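Local structure of CRISPR-associated protein, Cse1 family (Acidimicrobium ferrooxidans, 4H3T) at residues L68-D74 with L218-Y223; L80-F86 with R211-L216. The protein probably serves as the large Cse1 subunit of a type I-E CRISPR Cascade complex, which recognises foreign DNA during CRISPR interference. The protein carries 1 engineered substitution. One frame throughout, in Å; residues are numbered along the deposited sequence.

The two contacts lie side by side, their centres about 13 Å apart, on one flank of the Cse1 chain, about 23 and 22 Å from its centre. Contact 2 is nested within the loop closed by contact 1: helix 74-82 begins in contact 1 and ends in contact 2, and helix 210-217 runs through contact 2 into the loop used by contact 1. Three packing contacts join them: Leu68 CD1 to Phe86 CE1 at 3.9 Å, Leu68 CD2 to Leu80 CD2 at 4.1 Å and Pro71 CB to Leu80 CD1 at 4.2 Å. Trp77, which touches Pro71 and Pro220, meets the Trp81 ring with the two planes about 15° apart.

Contact 1: L68-D74 with L218-Y223; sequences LRGPKDD and LVPWQY
Neither segment pairs as a regular strand. After helix 52-68, Arg69 leaves helical angles with positive phi (54/46), Gly70 is extended at 156/-168, and a cis peptide precedes Pro71; Asp73 N-caps helix 74-82 through OD1 to the Glu76 backbone. In the facing segment, Pro220 to Tyr223 form a type I turn closed by Tyr223 N to Pro220 O (3.0 Å). Lys72 lies nearest Trp221 (CA-CA 4.7 Å) and Asp73 nearest Pro220 (4.9 Å). Trp221 N donates to Pro71 O (3.2 Å) and Gln222 N to Lys72 O (2.9 Å). Trp221 (chi1 m) lays its six-membered ring over Gly70 CA, a CH-pi contact 4.1 Å from the centroid. Pro71 CG meets Pro220 CG at 4.2 Å, while Leu68 CD1 meets Leu218 CD1 at the same distance. Tyr223 OH donates to Asp74 OD1 (2.7 Å); Asp74 N gives a weak bond to Gln222 OE1 (3.5 Å). The arrangement is loop-to-loop packing: a beta turn docks on the connection between helices 52-68 and 74-82, next to the latter's N-cap.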
loop_
_atom_site.group_PDB
_atom_site.type_symbol
_atom_site.label_atom_id
_atom_site.label_comp_id
_atom_site.label_asym_id
_atom_site.label_seq_id
_atom_site.Cartn_x
_atom_site.Cartn_y
_atom_site.Cartn_z
ATOM N N LEU A 68 18.908 15.086 7.410
ATOM C CA LEU A 68 18.515 15.914 8.547
ATOM C C LEU A 68 19.194 15.483 9.868
ATOM O O LEU A 68 19.095 16.209 10.875
ATOM C CB LEU A 68 16.971 15.812 8.665
ATOM C CG LEU A 68 16.201 16.317 7.405
ATOM C CD1 LEU A 68 14.719 15.984 7.516
ATOM C CD2 LEU A 68 16.347 17.807 7.198
ATOM N N ARG A 69 19.829 14.281 9.906
ATOM C CA ARG A 69 20.450 13.734 11.115
ATOM C C ARG A 69 19.383 13.736 12.193
ATOM O O ARG A 69 19.608 14.059 13.327
ATOM C CB ARG A 69 21.711 14.528 11.501
ATOM C CG ARG A 69 22.705 14.461 10.339
ATOM C CD ARG A 69 24.086 15.016 10.618
ATOM N NE ARG A 69 24.728 14.371 11.768
ATOM C CZ ARG A 69 25.284 13.154 11.785
ATOM N NH1 ARG A 69 25.842 12.690 12.901
ATOM N NH2 ARG A 69 25.270 12.386 10.693
ATOM N N GLY A 70 18.221 13.277 11.826
ATOM C CA GLY A 70 17.090 13.312 12.724
ATOM C C GLY A 70 15.839 13.284 11.886
ATOM O O GLY A 70 15.908 12.928 10.714
ATOM N N PRO A 71 14.668 13.554 12.483
ATOM C CA PRO A 71 14.457 14.104 13.852
ATOM C C PRO A 71 14.602 13.056 14.955
ATOM O O PRO A 71 14.075 11.951 14.875
ATOM C CB PRO A 71 13.029 14.645 13.773
ATOM C CG PRO A 71 12.339 13.740 12.778
ATOM C CD PRO A 71 13.402 13.518 11.717
ATOM N N LYS A 72 15.322 13.401 15.993
ATOM C CA LYS A 72 15.500 12.484 17.115
ATOM C C LYS A 72 14.308 12.530 18.039
ATOM O O LYS A 72 14.075 11.564 18.768
ATOM C CB LYS A 72 16.789 12.831 17.921
ATOM C CG LYS A 72 16.665 13.895 18.939
ATOM C CD LYS A 72 18.029 14.141 19.562
ATOM C CE LYS A 72 17.975 15.136 20.688
ATOM N NZ LYS A 72 19.295 15.214 21.370
ATOM N N ASP A 73 13.604 13.673 18.077
ATOM C CA ASP A 73 12.545 13.904 19.069
ATOM C C ASP A 73 11.494 14.872 18.539
ATOM O O ASP A 73 11.605 15.357 17.404
ATOM C CB ASP A 73 13.155 14.436 20.386
ATOM C CG ASP A 73 13.980 15.719 20.288
ATOM O OD1 ASP A 73 13.909 16.390 19.254
ATOM O OD2 ASP A 73 14.737 16.001 21.221
ATOM N N ASP A 74 10.473 15.122 19.362
ATOM C CA ASP A 74 9.368 16.005 19.012
ATOM C C ASP A 74 9.814 17.437 18.795
ATOM O O ASP A 74 9.233 18.080 17.935
ATOM C CB ASP A 74 8.258 15.988 20.076
ATOM C CG ASP A 74 7.530 14.658 20.109
ATOM O OD1 ASP A 74 7.053 14.222 19.047
ATOM O OD2 ASP A 74 7.416 14.076 21.196
ATOM N N LEU A 218 8.219 10.949 8.884
ATOM C CA LEU A 218 9.481 11.010 9.609
ATOM C C LEU A 218 9.201 10.961 11.084
ATOM O O LEU A 218 9.440 11.888 11.820
ATOM C CB LEU A 218 10.313 12.216 9.220
ATOM C CG LEU A 218 10.956 12.116 7.829
ATOM C CD1 LEU A 218 11.361 13.522 7.378
ATOM C CD2 LEU A 218 12.092 11.138 7.816
ATOM N N VAL A 219 8.814 9.772 11.529
ATOM C CA VAL A 219 8.548 9.545 12.923
ATOM C C VAL A 219 9.876 9.792 13.725
ATOM O O VAL A 219 10.923 9.157 13.409
ATOM C CB VAL A 219 8.014 8.107 13.179
ATOM C CG1 VAL A 219 7.679 7.921 14.657
ATOM C CG2 VAL A 219 6.812 7.761 12.283
ATOM N N PRO A 220 9.847 10.618 14.776
ATOM C CA PRO A 220 11.079 10.833 15.536
ATOM C C PRO A 220 11.572 9.547 16.217
ATOM O O PRO A 220 10.757 8.702 16.622
ATOM C CB PRO A 220 10.681 11.919 16.533
ATOM C CG PRO A 220 9.684 12.713 15.808
ATOM C CD PRO A 220 8.834 11.600 15.178
ATOM N N TRP A 221 12.921 9.404 16.326
ATOM C CA TRP A 221 13.567 8.218 16.906
ATOM C C TRP A 221 13.122 7.964 18.365
ATOM O O TRP A 221 13.101 6.822 18.801
ATOM C CB TRP A 221 15.089 8.374 16.864
ATOM C CG TRP A 221 15.661 8.510 15.493
ATOM C CD1 TRP A 221 15.115 8.090 14.312
ATOM C CD2 TRP A 221 16.872 9.185 15.158
ATOM N NE1 TRP A 221 15.928 8.441 13.266
ATOM C CE2 TRP A 221 17.057 9.038 13.766
ATOM C CE3 TRP A 221 17.880 9.804 15.917
ATOM C CZ2 TRP A 221 18.153 9.575 13.112
ATOM C CZ3 TRP A 221 18.975 10.330 15.259
ATOM C CH2 TRP A 221 19.073 10.259 13.867
ATOM N N GLN A 222 12.723 9.018 19.093
ATOM C CA GLN A 222 12.232 8.916 20.466
ATOM C C GLN A 222 10.972 8.038 20.575
ATOM O O GLN A 222 10.723 7.483 21.627
ATOM C CB GLN A 222 11.938 10.331 20.987
ATOM C CG GLN A 222 11.667 10.507 22.446
ATOM C CD GLN A 222 11.218 11.941 22.767
ATOM O OE1 GLN A 222 10.795 12.742 21.900
ATOM N NE2 GLN A 222 11.121 12.234 24.038
ATOM N N TYR A 223 10.197 7.858 19.491
ATOM C CA TYR A 223 9.041 6.956 19.514
ATOM C C TYR A 223 9.487 5.495 19.388
ATOM O O TYR A 223 9.244 4.854 18.361
ATOM C CB TYR A 223 8.064 7.294 18.378
ATOM C CG TYR A 223 7.332 8.601 18.576
ATOM C CD1 TYR A 223 6.088 8.637 19.196
ATOM C CD2 TYR A 223 7.884 9.801 18.157
ATOM C CE1 TYR A 223 5.437 9.847 19.444
ATOM C CE2 TYR A 223 7.244 11.018 18.400
ATOM C CZ TYR A 223 5.963 11.023 18.933
ATOM O OH TYR A 223 5.285 12.199 19.133
#

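Contact 2: L80-F86 with R211-L216; sequences LWEADRF and RETLLL
Arg211 supplies the polar core of this contact: its NH2 donates to Leu80 O at 2.8 Å, and NH1 adds a weak bond to the same oxygen at 3.2 Å. Leu80 O, a carbonyl in the last turn of helix 74-82, also accepts a weak bond from Ala83 N. Ala83 O lies 3.0 Å from Arg211 NH1, and a water joins Arg85 O (2.9 Å) to Arg211 NH2 (3.0 Å, weak). An extended t, t, t side chain with chi4 near -79° brings Arg211 across the turn. Phe86 (chi1 m) covers this arm with its ring face: Arg211 CZ lies 4.5 Å from the ring centroid, a cation-pi contact, and Arg211 CG 4.2 Å from it, a CH-pi contact.

Residues 80-82 belong to the last turn of helix 74-82, and the chain then loops through Ala83 to Phe86 beside the helical segment 211-216; the nearest CA pairs are Trp81-Leu215 (6.9 Å) and Arg85-Arg211 (7.4 Å). Leu215 fills the space between the two aromatics, its CD2 3.8 Å from Leu80 CB and 4.2 Å from Phe86 CE1, its CB 3.8 Å from Trp81 CE3. Phe86 CE2 also reaches Leu214 CD1 (3.8 Å), and Leu214 continues onto helix 52-68. Trp81 (chi1 t) turns its ring edge to Leu215 CB and Glu212 O, and CZ3 approaches Leu216 CD2 at 4.3 Å. On the outer side, Arg85 NH2 bridges to Asp84 OD2 (2.7 Å).

The chemistry implies that a buried arginine is accommodated here by backbone carbonyl, water and aromatic face, with no carboxylate from the facing segment within contact distance of it.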
loop_
_atom_site.group_PDB
_atom_site.type_symbol
_atom_site.label_atom_id
_atom_site.label_comp_id
_atom_site.label_asym_id
_atom_site.label_seq_id
_atom_site.Cartn_x
_atom_site.Cartn_y
_atom_site.Cartn_z
ATOM N N LEU A 80 11.198 21.368 12.209
ATOM C CA LEU A 80 11.106 21.066 10.773
ATOM C C LEU A 80 9.710 21.419 10.228
ATOM O O LEU A 80 9.606 22.062 9.179
ATOM C CB LEU A 80 11.399 19.588 10.523
ATOM C CG LEU A 80 12.822 19.186 10.795
ATOM C CD1 LEU A 80 12.971 17.686 10.817
ATOM C CD2 LEU A 80 13.761 19.708 9.722
ATOM N N TRP A 81 8.649 21.034 10.960
ATOM C CA TRP A 81 7.277 21.302 10.553
ATOM C C TRP A 81 7.035 22.815 10.435
ATOM O O TRP A 81 6.433 23.234 9.465
ATOM C CB TRP A 81 6.292 20.672 11.536
ATOM C CG TRP A 81 4.869 20.792 11.093
ATOM C CD1 TRP A 81 3.967 21.740 11.488
ATOM C CD2 TRP A 81 4.226 20.031 10.054
ATOM N NE1 TRP A 81 2.775 21.560 10.822
ATOM C CE2 TRP A 81 2.919 20.543 9.910
ATOM C CE3 TRP A 81 4.617 18.944 9.253
ATOM C CZ2 TRP A 81 2.004 20.006 8.997
ATOM C CZ3 TRP A 81 3.694 18.392 8.375
ATOM C CH2 TRP A 81 2.410 18.928 8.254
ATOM N N GLU A 82 7.539 23.618 11.397
ATOM C CA GLU A 82 7.347 25.079 11.427
ATOM C C GLU A 82 8.186 25.804 10.346
ATOM O O GLU A 82 7.852 26.933 9.989
ATOM C CB GLU A 82 7.692 25.638 12.831
ATOM C CG GLU A 82 6.786 25.148 13.960
ATOM C CD GLU A 82 7.349 25.209 15.380
ATOM O OE1 GLU A 82 8.423 25.825 15.584
ATOM O OE2 GLU A 82 6.725 24.607 16.287
ATOM N N ALA A 83 9.275 25.191 9.847
ATOM C CA ALA A 83 10.082 25.788 8.770
ATOM C C ALA A 83 9.343 25.583 7.449
ATOM O O ALA A 83 8.445 24.744 7.410
ATOM C CB ALA A 83 11.476 25.151 8.724
ATOM N N ASP A 84 9.692 26.304 6.368
ATOM C CA ASP A 84 8.928 26.184 5.122
ATOM C C ASP A 84 9.630 25.383 4.020
ATOM O O ASP A 84 9.016 25.123 2.987
ATOM C CB ASP A 84 8.548 27.556 4.576
ATOM C CG ASP A 84 9.675 28.303 3.936
ATOM O OD1 ASP A 84 10.815 28.199 4.444
ATOM O OD2 ASP A 84 9.426 28.984 2.914
ATOM N N ARG A 85 10.904 25.046 4.213
ATOM C CA ARG A 85 11.651 24.284 3.226
ATOM C C ARG A 85 12.824 23.585 3.919
ATOM O O ARG A 85 13.184 23.916 5.065
ATOM C CB ARG A 85 12.121 25.213 2.087
ATOM C CG ARG A 85 13.109 26.259 2.544
ATOM C CD ARG A 85 13.642 27.212 1.464
ATOM N NE ARG A 85 12.629 27.873 0.640
ATOM C CZ ARG A 85 11.897 28.928 0.998
ATOM N NH1 ARG A 85 11.018 29.451 0.150
ATOM N NH2 ARG A 85 12.026 29.462 2.211
ATOM N N PHE A 86 13.402 22.631 3.225
ATOM C CA PHE A 86 14.582 21.923 3.709
ATOM C C PHE A 86 15.824 22.752 3.362
ATOM O O PHE A 86 15.843 23.502 2.392
ATOM C CB PHE A 86 14.688 20.499 3.115
ATOM C CG PHE A 86 13.618 19.521 3.550
ATOM C CD1 PHE A 86 13.381 19.271 4.897
ATOM C CD2 PHE A 86 12.865 18.838 2.617
ATOM C CE1 PHE A 86 12.442 18.295 5.287
ATOM C CE2 PHE A 86 11.961 17.847 3.003
ATOM C CZ PHE A 86 11.751 17.596 4.341
ATOM N N ARG A 211 6.900 17.823 0.990
ATOM C CA ARG A 211 7.586 18.146 2.238
ATOM C C ARG A 211 6.723 17.759 3.432
ATOM O O ARG A 211 7.243 17.144 4.359
ATOM C CB ARG A 211 7.966 19.621 2.299
ATOM C CG ARG A 211 8.689 19.966 3.552
ATOM C CD ARG A 211 9.428 21.277 3.417
ATOM N NE ARG A 211 10.367 21.400 4.529
ATOM C CZ ARG A 211 10.046 21.758 5.767
ATOM N NH1 ARG A 211 8.791 22.072 6.074
ATOM N NH2 ARG A 211 10.970 21.787 6.710
ATOM N N GLU A 212 5.412 18.044 3.386
ATOM C CA GLU A 212 4.466 17.614 4.437
ATOM C C GLU A 212 4.401 16.110 4.549
ATOM O O GLU A 212 4.453 15.579 5.642
ATOM C CB GLU A 212 3.043 18.086 4.168
ATOM C CG GLU A 212 2.788 19.553 4.308
ATOM C CD GLU A 212 1.306 19.881 4.218
ATOM O OE1 GLU A 212 0.465 18.946 4.184
ATOM O OE2 GLU A 212 0.993 21.091 4.163
ATOM N N THR A 213 4.274 15.412 3.406
ATOM C CA THR A 213 4.266 13.944 3.353
ATOM C C THR A 213 5.509 13.363 3.986
ATOM O O THR A 213 5.426 12.422 4.763
ATOM C CB THR A 213 4.168 13.472 1.891
ATOM O OG1 THR A 213 2.920 13.937 1.378
ATOM C CG2 THR A 213 4.320 11.958 1.722
ATOM N N LEU A 214 6.665 13.904 3.647
ATOM C CA LEU A 214 7.906 13.404 4.233
ATOM C C LEU A 214 7.928 13.619 5.747
ATOM O O LEU A 214 8.181 12.667 6.472
ATOM C CB LEU A 214 9.105 14.064 3.600
ATOM C CG LEU A 214 9.372 13.692 2.133
ATOM C CD1 LEU A 214 10.539 14.557 1.607
ATOM C CD2 LEU A 214 9.662 12.191 1.933
ATOM N N LEU A 215 7.510 14.763 6.209
ATOM C CA LEU A 215 7.455 15.028 7.658
ATOM C C LEU A 215 6.392 14.189 8.398
ATOM O O LEU A 215 6.680 13.729 9.515
ATOM C CB LEU A 215 7.250 16.500 7.917
ATOM C CG LEU A 215 8.459 17.401 7.467
ATOM C CD1 LEU A 215 8.174 18.832 7.736
ATOM C CD2 LEU A 215 9.745 17.031 8.185
ATOM N N LEU A 216 5.221 13.939 7.804
ATOM C CA LEU A 216 4.198 13.046 8.406
ATOM C C LEU A 216 4.738 11.643 8.588
ATOM O O LEU A 216 4.231 10.927 9.454
ATOM C CB LEU A 216 2.927 12.999 7.535
ATOM C CG LEU A 216 2.189 14.370 7.505
ATOM C CD1 LEU A 216 1.132 14.429 6.379
ATOM C CD2 LEU A 216 1.529 14.651 8.835
HETATM O O HOH W 1 13.811 22.344 7.374
#